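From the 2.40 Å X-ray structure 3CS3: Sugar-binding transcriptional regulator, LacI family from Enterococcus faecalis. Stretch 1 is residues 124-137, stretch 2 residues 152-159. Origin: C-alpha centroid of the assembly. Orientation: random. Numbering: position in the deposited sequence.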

# COMPACT_ATOMS: atom_id res chain seq x y z
N LEU A 124 -2.17 -19.88 -11.09
CA LEU A 124 -2.82 -18.58 -11.11
C LEU A 124 -1.77 -17.52 -11.44
O LEU A 124 -0.96 -17.14 -10.59
CB LEU A 124 -3.51 -18.32 -9.76
CG LEU A 124 -4.31 -17.04 -9.49
CD1 LEU A 124 -5.18 -16.59 -10.67
CD2 LEU A 124 -5.15 -17.22 -8.22
N SER A 125 -1.77 -17.09 -12.69
CA SER A 125 -0.74 -16.20 -13.19
C SER A 125 -1.18 -14.75 -13.13
O SER A 125 -2.35 -14.47 -12.90
CB SER A 125 -0.36 -16.58 -14.63
OG SER A 125 -1.39 -16.26 -15.54
N GLY A 126 -0.23 -13.85 -13.32
CA GLY A 126 -0.53 -12.44 -13.55
C GLY A 126 -0.75 -12.20 -15.03
O GLY A 126 -1.07 -13.13 -15.78
N PRO A 127 -0.56 -10.94 -15.48
CA PRO A 127 -0.74 -10.54 -16.88
C PRO A 127 0.21 -11.29 -17.79
O PRO A 127 1.40 -11.40 -17.49
CB PRO A 127 -0.39 -9.05 -16.85
CG PRO A 127 -0.58 -8.64 -15.43
CD PRO A 127 -0.15 -9.81 -14.64
N GLU A 128 -0.31 -11.80 -18.90
CA GLU A 128 0.47 -12.67 -19.79
C GLU A 128 1.53 -11.92 -20.60
O GLU A 128 2.52 -12.51 -21.00
CB GLU A 128 -0.44 -13.52 -20.70
CG GLU A 128 -1.14 -12.78 -21.83
CD GLU A 128 -1.82 -13.73 -22.81
OE1 GLU A 128 -2.94 -14.20 -22.51
OE2 GLU A 128 -1.23 -14.00 -23.88
N LYS A 129 1.32 -10.62 -20.80
CA LYS A 129 2.32 -9.79 -21.48
C LYS A 129 3.41 -9.29 -20.50
O LYS A 129 4.47 -8.83 -20.91
CB LYS A 129 1.66 -8.67 -22.31
CG LYS A 129 1.79 -7.22 -21.82
CD LYS A 129 1.24 -6.25 -22.87
CE LYS A 129 2.20 -5.09 -23.19
NZ LYS A 129 2.17 -3.96 -22.22
N GLY A 130 3.13 -9.43 -19.20
CA GLY A 130 4.08 -9.08 -18.14
C GLY A 130 5.19 -10.10 -17.97
O GLY A 130 4.93 -11.29 -17.80
N TYR A 131 6.43 -9.61 -18.02
CA TYR A 131 7.65 -10.43 -18.00
C TYR A 131 7.77 -11.40 -16.82
O TYR A 131 8.20 -12.54 -16.99
CB TYR A 131 8.87 -9.52 -18.07
CG TYR A 131 10.21 -10.15 -17.78
CD1 TYR A 131 10.91 -10.83 -18.77
CD2 TYR A 131 10.79 -10.05 -16.51
CE1 TYR A 131 12.14 -11.41 -18.52
CE2 TYR A 131 12.03 -10.63 -16.25
CZ TYR A 131 12.70 -11.30 -17.26
OH TYR A 131 13.92 -11.88 -17.00
N ASP A 132 7.40 -10.93 -15.62
CA ASP A 132 7.56 -11.70 -14.39
C ASP A 132 6.71 -12.96 -14.38
O ASP A 132 7.15 -14.01 -13.91
CB ASP A 132 7.20 -10.86 -13.16
CG ASP A 132 8.34 -9.95 -12.70
OD1 ASP A 132 9.42 -9.94 -13.34
OD2 ASP A 132 8.15 -9.26 -11.69
N SER A 133 5.49 -12.83 -14.90
CA SER A 133 4.57 -13.94 -15.04
C SER A 133 5.03 -14.91 -16.13
O SER A 133 4.95 -16.12 -15.94
CB SER A 133 3.15 -13.43 -15.31
OG SER A 133 2.22 -14.49 -15.28
N GLN A 134 5.52 -14.37 -17.26
CA GLN A 134 6.08 -15.15 -18.37
C GLN A 134 7.22 -16.08 -17.93
O GLN A 134 7.22 -17.26 -18.26
CB GLN A 134 6.62 -14.24 -19.47
CG GLN A 134 5.57 -13.55 -20.31
CD GLN A 134 6.16 -12.52 -21.27
OE1 GLN A 134 7.35 -12.18 -21.19
NE2 GLN A 134 5.33 -12.02 -22.18
N GLU A 135 8.17 -15.52 -17.19
CA GLU A 135 9.30 -16.28 -16.65
C GLU A 135 8.85 -17.33 -15.65
O GLU A 135 9.36 -18.45 -15.67
CB GLU A 135 10.28 -15.33 -15.96
CG GLU A 135 11.00 -14.41 -16.89
CD GLU A 135 12.17 -15.06 -17.58
OE1 GLU A 135 13.17 -15.36 -16.89
OE2 GLU A 135 12.09 -15.27 -18.81
N ARG A 136 7.92 -16.94 -14.77
CA ARG A 136 7.38 -17.84 -13.76
C ARG A 136 6.61 -18.99 -14.40
O ARG A 136 6.73 -20.13 -13.97
CB ARG A 136 6.48 -17.08 -12.78
CG ARG A 136 7.22 -16.41 -11.63
CD ARG A 136 6.37 -15.37 -10.91
NE ARG A 136 7.21 -14.27 -10.42
CZ ARG A 136 6.77 -13.20 -9.77
NH1 ARG A 136 5.47 -13.04 -9.51
NH2 ARG A 136 7.63 -12.28 -9.39
N LEU A 137 5.87 -18.68 -15.46
CA LEU A 137 5.13 -19.67 -16.23
C LEU A 137 6.04 -20.62 -17.00
O LEU A 137 5.82 -21.82 -16.99
CB LEU A 137 4.15 -18.98 -17.19
CG LEU A 137 2.96 -19.80 -17.67
CD1 LEU A 137 2.22 -20.43 -16.50
CD2 LEU A 137 2.04 -18.90 -18.48
N GLU A 152 -3.29 -26.48 -15.16
CA GLU A 152 -4.17 -25.52 -15.82
C GLU A 152 -3.67 -24.12 -15.48
O GLU A 152 -3.35 -23.83 -14.32
CB GLU A 152 -5.62 -25.71 -15.38
CG GLU A 152 -6.62 -24.85 -16.14
CD GLU A 152 -8.05 -25.34 -16.04
OE1 GLU A 152 -8.47 -25.80 -14.96
OE2 GLU A 152 -8.76 -25.26 -17.06
N ILE A 153 -3.59 -23.26 -16.49
CA ILE A 153 -3.18 -21.87 -16.33
C ILE A 153 -4.43 -21.00 -16.23
O ILE A 153 -5.27 -20.99 -17.13
CB ILE A 153 -2.31 -21.39 -17.52
CG1 ILE A 153 -1.00 -22.18 -17.57
CG2 ILE A 153 -2.03 -19.88 -17.44
CD1 ILE A 153 -0.23 -22.04 -18.87
N ILE A 154 -4.56 -20.28 -15.11
CA ILE A 154 -5.69 -19.38 -14.90
C ILE A 154 -5.19 -17.94 -14.87
O ILE A 154 -4.35 -17.59 -14.05
CB ILE A 154 -6.46 -19.74 -13.62
CG1 ILE A 154 -7.05 -21.14 -13.76
CG2 ILE A 154 -7.59 -18.74 -13.36
CD1 ILE A 154 -7.09 -21.88 -12.49
N GLN A 155 -5.73 -17.13 -15.78
CA GLN A 155 -5.31 -15.75 -15.97
C GLN A 155 -5.81 -14.84 -14.85
O GLN A 155 -6.99 -14.85 -14.51
CB GLN A 155 -5.81 -15.24 -17.33
CG GLN A 155 -5.12 -13.98 -17.85
CD GLN A 155 -3.68 -14.21 -18.27
OE1 GLN A 155 -3.35 -15.18 -18.96
NE2 GLN A 155 -2.80 -13.31 -17.85
N GLY A 156 -4.88 -14.07 -14.28
CA GLY A 156 -5.18 -13.02 -13.31
C GLY A 156 -4.43 -11.77 -13.71
O GLY A 156 -3.93 -11.69 -14.83
N ASP A 157 -4.34 -10.80 -12.80
CA ASP A 157 -3.69 -9.53 -13.12
C ASP A 157 -2.82 -8.97 -11.98
O ASP A 157 -2.56 -7.76 -11.93
CB ASP A 157 -4.72 -8.48 -13.59
CG ASP A 157 -5.89 -8.31 -12.61
OD1 ASP A 157 -5.72 -8.60 -11.40
OD2 ASP A 157 -6.97 -7.87 -13.05
N PHE A 158 -2.39 -9.88 -11.10
CA PHE A 158 -1.60 -9.59 -9.89
C PHE A 158 -2.39 -8.94 -8.74
O PHE A 158 -1.87 -8.80 -7.63
CB PHE A 158 -0.31 -8.80 -10.19
CG PHE A 158 0.81 -9.63 -10.75
CD1 PHE A 158 1.03 -10.94 -10.31
CD2 PHE A 158 1.69 -9.08 -11.68
CE1 PHE A 158 2.09 -11.70 -10.82
CE2 PHE A 158 2.75 -9.84 -12.19
CZ PHE A 158 2.95 -11.15 -11.76
N THR A 159 -3.64 -8.56 -8.99
CA THR A 159 -4.45 -7.92 -7.97
C THR A 159 -5.31 -8.94 -7.26
O THR A 159 -5.61 -9.99 -7.81
CB THR A 159 -5.37 -6.81 -8.55
OG1 THR A 159 -6.49 -7.41 -9.22
CG2 THR A 159 -4.61 -5.90 -9.52

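The two stretches meet first as neighbouring parallel strands and then as a loop and helix start folded around one aromatic ring. Leu124 lies in register with Ile154, and the strands are joined by a hydrogen bond from Ser125 N to Ile154 O (3.0 Å, nearly straight at 160°). The same carbonyl oxygen also receives a CA-H...O contact, Leu124 CA lying 3.5 Å from Ile154 O. Ser125 O sits 2.9 Å from Gly156 N.

Leu124 and Ile154 project from the same face of the sheet. With chi1 t and chi2 p (41°), the end of Leu124 comes nearer to the second strand, and Leu124 CD1 lies 4.2 Å from Ile154 CG2. Branched aliphatic chains suit this buried face because they fill space without leaving a polar group unpaired.

The CB of Ser125 points to the opposite face from that of Leu124. The p rotamer of Ser125 (71°) turns OG onto the chain just ahead, where Ser125 OG donates to Gly126 O at 3.2 Å and so satisfies a buried hydroxyl. Gln155, t then p, curls its amide toward the first stretch. Gln155 NE2 comes within 2.7 Å of Gly126 O, but the angle is too poor for a hydrogen bond; at 3.1 Å from Glu128 N it faces another donor.

The centre of the packing is Phe158, which loses more surface to the other stretch than any other residue here. Its backbone has a positive phi (74°), and chi1 of -78° (m) brings the ring against Gly126 and Pro127. Gly126 CA lies 3.9 Å from the centroid of the Phe158 ring, only 14° off its normal, and Pro127 CD lies 4.0 Å from the centroid over the same face. These are CH-pi contacts, in which weakly polarised C-H groups meet the electron-rich ring. Glycine fits because an ideal CB on Gly126 would fall 2.7 Å from Phe158 CE1. At Gly156, likewise, a CB would lie 2.9 Å from Ser125 O.

The helix, with Gly130 as N-cap, borders the ring through Asp132, Ser133 and Arg136. Ser133, in the t rotamer, places OG 3.2 Å from Gly126 N, which donates a weak hydrogen bond to it. Arg136 NH1 approaches Phe158 CE1 obliquely at 3.9 Å. One turn beyond Ser133, Leu137 (t, p) points toward the second strand, and Leu137 CD1 meets Ile153 CD1 at 3.8 Å; the m,t conformation of Ile153 carries that methyl nearer, making an apolar contact between helix and strand.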